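Local coordinates for galactose-binding-like protein (Bacteroides thetaiotaomicron, PDB 7M1B) that is a SusE-like protein that probably binds carbohydrate through a galactose-binding-like domain and may belong to a family with degradative capacity, at residues Gly287-Trp292 with Phe357-Thr362. Numbering follows the deposited sequence.
Sequences GAIKEW and FKILST
Trp292 and Phe357 run alongside each other, the pyrrole ring and the phenyl ring forming an offset pair with little overlap (planes at 15°), centroids 4.7 Å from each other. The rings meet through the CD1-NE1 side of the indole, where Trp292 NE1 comes to 3.3 Å from Phe357 CE2. An alanine in place of Phe357 would probably open a gap beside CD1 and NE1 of the indole, leaving that side without its aromatic partner. Ile289 CD1 sits 3.4 Å over the Trp292 indole plane, nearer its margin than its middle; the Ile289 side chain crosses that of Ile359 at about a right angle, their CD1 atoms 3.9 Å apart. Phe343 meets the indole edge-to-face and Phe258 lies nearly parallel to Phe357, within the core of the galactose-binding-like beta domain. Here the two antiparallel backbones are interrupted by a classic beta bulge: two residues, Lys290 and Glu291, stand opposite the single Ser361. Lys290 N donates to Ser361 O at 2.9 Å, while Glu291 O accepts from both Leu360 N and Ser361 N. Ser361 OG, placed between its own N and carbonyl carbon (chi1 68°), accepts the N-H of Glu291 at 3.0 Å (N to OG) in a bent bond. At the partly exposed edge, a water bridges this hydroxyl to Glu291 OE2.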
ATOM      1  N   GLY A 287      17.337  -4.850 -12.551  1.00 16.63           N
ATOM      2  CA  GLY A 287      16.833  -4.948 -11.194  1.00 15.82           C
ATOM      3  C   GLY A 287      15.564  -4.124 -10.967  1.00 15.35           C
ATOM      4  O   GLY A 287      14.990  -4.287  -9.897  1.00 16.78           O
ATOM      5  N   ALA A 288      15.168  -3.306 -11.954  1.00 17.33           N
ATOM      6  CA  ALA A 288      13.968  -2.546 -11.759  1.00 16.68           C
ATOM      7  C   ALA A 288      12.756  -3.502 -11.649  1.00 15.88           C
ATOM      8  O   ALA A 288      12.489  -4.320 -12.556  1.00 19.55           O
ATOM      9  CB  ALA A 288      13.789  -1.615 -12.939  1.00 16.98           C
ATOM     10  N   ILE A 289      12.007  -3.398 -10.530  1.00 16.32           N
ATOM     11  CA  ILE A 289      10.839  -4.264 -10.349  1.00 15.92           C
ATOM     12  C   ILE A 289       9.631  -3.839 -11.165  1.00 18.03           C
ATOM     13  O   ILE A 289       9.374  -2.652 -11.399  1.00 18.20           O
ATOM     14  CB  ILE A 289      10.548  -4.341  -8.824  1.00 16.85           C
ATOM     15  CG1 ILE A 289      10.111  -2.967  -8.271  1.00 16.74           C
ATOM     16  CG2 ILE A 289      11.766  -4.970  -8.130  1.00 17.76           C
ATOM     17  CD1 ILE A 289       9.699  -3.020  -6.743  1.00 20.69           C
ATOM     18  N   LYS A 290       8.809  -4.826 -11.535  1.00 18.41           N
ATOM     19  CA  LYS A 290       7.671  -4.571 -12.434  1.00 19.08           C
ATOM     20  C   LYS A 290       6.354  -4.763 -11.686  1.00 19.71           C
ATOM     21  O   LYS A 290       5.653  -3.760 -11.488  1.00 19.85           O
ATOM     22  CB  LYS A 290       7.762  -5.396 -13.714  1.00 20.19           C
ATOM     23  CG  LYS A 290       6.510  -5.307 -14.644  1.00 20.07           C
ATOM     24  CD  LYS A 290       6.728  -6.075 -15.941  1.00 24.31           C
ATOM     25  CE  LYS A 290       5.442  -6.180 -16.783  1.00 29.92           C
ATOM     26  NZ  LYS A 290       5.566  -7.176 -17.854  1.00 41.58           N
ATOM     27  N   GLU A 291       6.025  -5.981 -11.259  1.00 18.36           N
ATOM     28  CA  GLU A 291       4.871  -6.191 -10.404  1.00 18.58           C
ATOM     29  C   GLU A 291       5.300  -6.738  -9.054  1.00 15.76           C
ATOM     30  O   GLU A 291       6.184  -7.591  -8.931  1.00 18.80           O
ATOM     31  CB  GLU A 291       3.880  -7.166 -11.036  1.00 19.95           C
ATOM     32  CG  GLU A 291       3.189  -6.564 -12.243  1.00 22.96           C
ATOM     33  CD  GLU A 291       2.019  -7.450 -12.691  1.00 28.86           C
ATOM     34  OE1 GLU A 291       1.067  -7.685 -11.878  1.00 40.66           O
ATOM     35  OE2 GLU A 291       2.030  -7.902 -13.837  1.00 30.72           O
ATOM     36  N   TRP A 292       4.609  -6.276  -8.015  1.00 18.21           N
ATOM     37  CA  TRP A 292       4.869  -6.797  -6.684  1.00 17.16           C
ATOM     38  C   TRP A 292       3.633  -6.555  -5.806  1.00 16.04           C
ATOM     39  O   TRP A 292       2.701  -5.813  -6.162  1.00 18.92           O
ATOM     40  CB  TRP A 292       6.114  -6.083  -6.095  1.00 15.75           C
ATOM     41  CG  TRP A 292       5.948  -4.613  -5.751  1.00 17.59           C
ATOM     42  CD1 TRP A 292       5.693  -4.047  -4.516  1.00 16.85           C
ATOM     43  CD2 TRP A 292       6.176  -3.513  -6.667  1.00 15.93           C
ATOM     44  NE1 TRP A 292       5.635  -2.678  -4.653  1.00 19.94           N
ATOM     45  CE2 TRP A 292       5.976  -2.301  -5.941  1.00 17.23           C
ATOM     46  CE3 TRP A 292       6.485  -3.427  -8.038  1.00 17.61           C
ATOM     47  CZ2 TRP A 292       6.099  -1.034  -6.534  1.00 20.07           C
ATOM     48  CZ3 TRP A 292       6.588  -2.172  -8.629  1.00 19.57           C
ATOM     49  CH2 TRP A 292       6.432  -0.980  -7.876  1.00 19.98           C
ATOM     50  N   PHE A 357       8.144  -6.393   0.616  1.00 16.42           N
ATOM     51  CA  PHE A 357       7.872  -6.330  -0.811  1.00 15.69           C
ATOM     52  C   PHE A 357       8.059  -7.727  -1.375  1.00 15.41           C
ATOM     53  O   PHE A 357       9.106  -8.321  -1.260  1.00 19.11           O
ATOM     54  CB  PHE A 357       8.853  -5.359  -1.489  1.00 17.97           C
ATOM     55  CG  PHE A 357       8.407  -3.922  -1.442  1.00 16.71           C
ATOM     56  CD1 PHE A 357       8.078  -3.345  -0.228  1.00 20.12           C
ATOM     57  CD2 PHE A 357       8.487  -3.108  -2.556  1.00 16.79           C
ATOM     58  CE1 PHE A 357       7.639  -2.015  -0.173  1.00 19.17           C
ATOM     59  CE2 PHE A 357       8.022  -1.789  -2.535  1.00 19.12           C
ATOM     60  CZ  PHE A 357       7.648  -1.243  -1.320  1.00 18.74           C
ATOM     61  N   LYS A 358       6.916  -8.303  -1.851  1.00 18.88           N
ATOM     62  CA  LYS A 358       6.941  -9.592  -2.508  1.00 18.54           C
ATOM     63  C   LYS A 358       7.008  -9.324  -4.001  1.00 20.28           C
ATOM     64  O   LYS A 358       6.025  -8.861  -4.619  1.00 17.76           O
ATOM     65  CB  LYS A 358       5.665 -10.370  -2.143  1.00 19.69           C
ATOM     66  CG  LYS A 358       5.641 -11.794  -2.710  1.00 21.99           C
ATOM     67  CD  LYS A 358       4.295 -12.521  -2.320  1.00 27.62           C
ATOM     68  CE  LYS A 358       4.381 -14.138  -2.434  1.00 52.41           C
ATOM     69  NZ  LYS A 358       3.115 -14.815  -1.865  1.00 72.67           N
ATOM     70  N   ILE A 359       8.188  -9.582  -4.574  1.00 19.66           N
ATOM     71  CA  ILE A 359       8.434  -9.199  -5.958  1.00 17.15           C
ATOM     72  C   ILE A 359       7.949 -10.359  -6.833  1.00 18.27           C
ATOM     73  O   ILE A 359       8.472 -11.477  -6.694  1.00 18.39           O
ATOM     74  CB  ILE A 359       9.926  -8.884  -6.201  1.00 16.73           C
ATOM     75  CG1 ILE A 359      10.507  -7.858  -5.208  1.00 21.73           C
ATOM     76  CG2 ILE A 359      10.127  -8.456  -7.673  1.00 18.45           C
ATOM     77  CD1 ILE A 359       9.751  -6.563  -5.226  1.00 22.27           C
ATOM     78  N   LEU A 360       7.048 -10.066  -7.773  1.00 18.72           N
ATOM     79  CA  LEU A 360       6.513 -11.084  -8.679  1.00 19.74           C
ATOM     80  C   LEU A 360       7.311 -11.109  -9.993  1.00 21.26           C
ATOM     81  O   LEU A 360       7.539 -12.174 -10.596  1.00 20.88           O
ATOM     82  CB  LEU A 360       5.036 -10.756  -8.941  1.00 20.14           C
ATOM     83  CG  LEU A 360       4.115 -10.557  -7.721  1.00 22.12           C
ATOM     84  CD1 LEU A 360       2.680 -10.323  -8.173  1.00 28.79           C
ATOM     85  CD2 LEU A 360       4.155 -11.742  -6.796  1.00 25.66           C
ATOM     86  N   SER A 361       7.751  -9.923 -10.452  1.00 19.61           N
ATOM     87  CA  SER A 361       8.359  -9.800 -11.787  1.00 17.27           C
ATOM     88  C   SER A 361       9.331  -8.604 -11.809  1.00 19.39           C
ATOM     89  O   SER A 361       9.047  -7.634 -11.073  1.00 19.21           O
ATOM     90  CB  SER A 361       7.260  -9.774 -12.887  1.00 20.56           C
ATOM     91  OG  SER A 361       6.517  -8.551 -12.755  1.00 20.44           O
ATOM     92  N   THR A 362      10.211  -8.592 -12.829  1.00 17.50           N
ATOM     93  CA  THR A 362      11.059  -7.436 -13.090  1.00 17.92           C
ATOM     94  C   THR A 362      10.856  -6.964 -14.531  1.00 18.08           C
ATOM     95  O   THR A 362      10.303  -7.733 -15.353  1.00 20.92           O
ATOM     96  CB  THR A 362      12.529  -7.781 -12.857  1.00 18.45           C
ATOM     97  OG1 THR A 362      12.784  -8.923 -13.696  1.00 18.43           O
ATOM     98  CG2 THR A 362      12.827  -8.123 -11.404  1.00 17.95           C
TER
HETATM   99  O   HOH W   1       4.609  -8.708 -14.608  1.00 28.06           O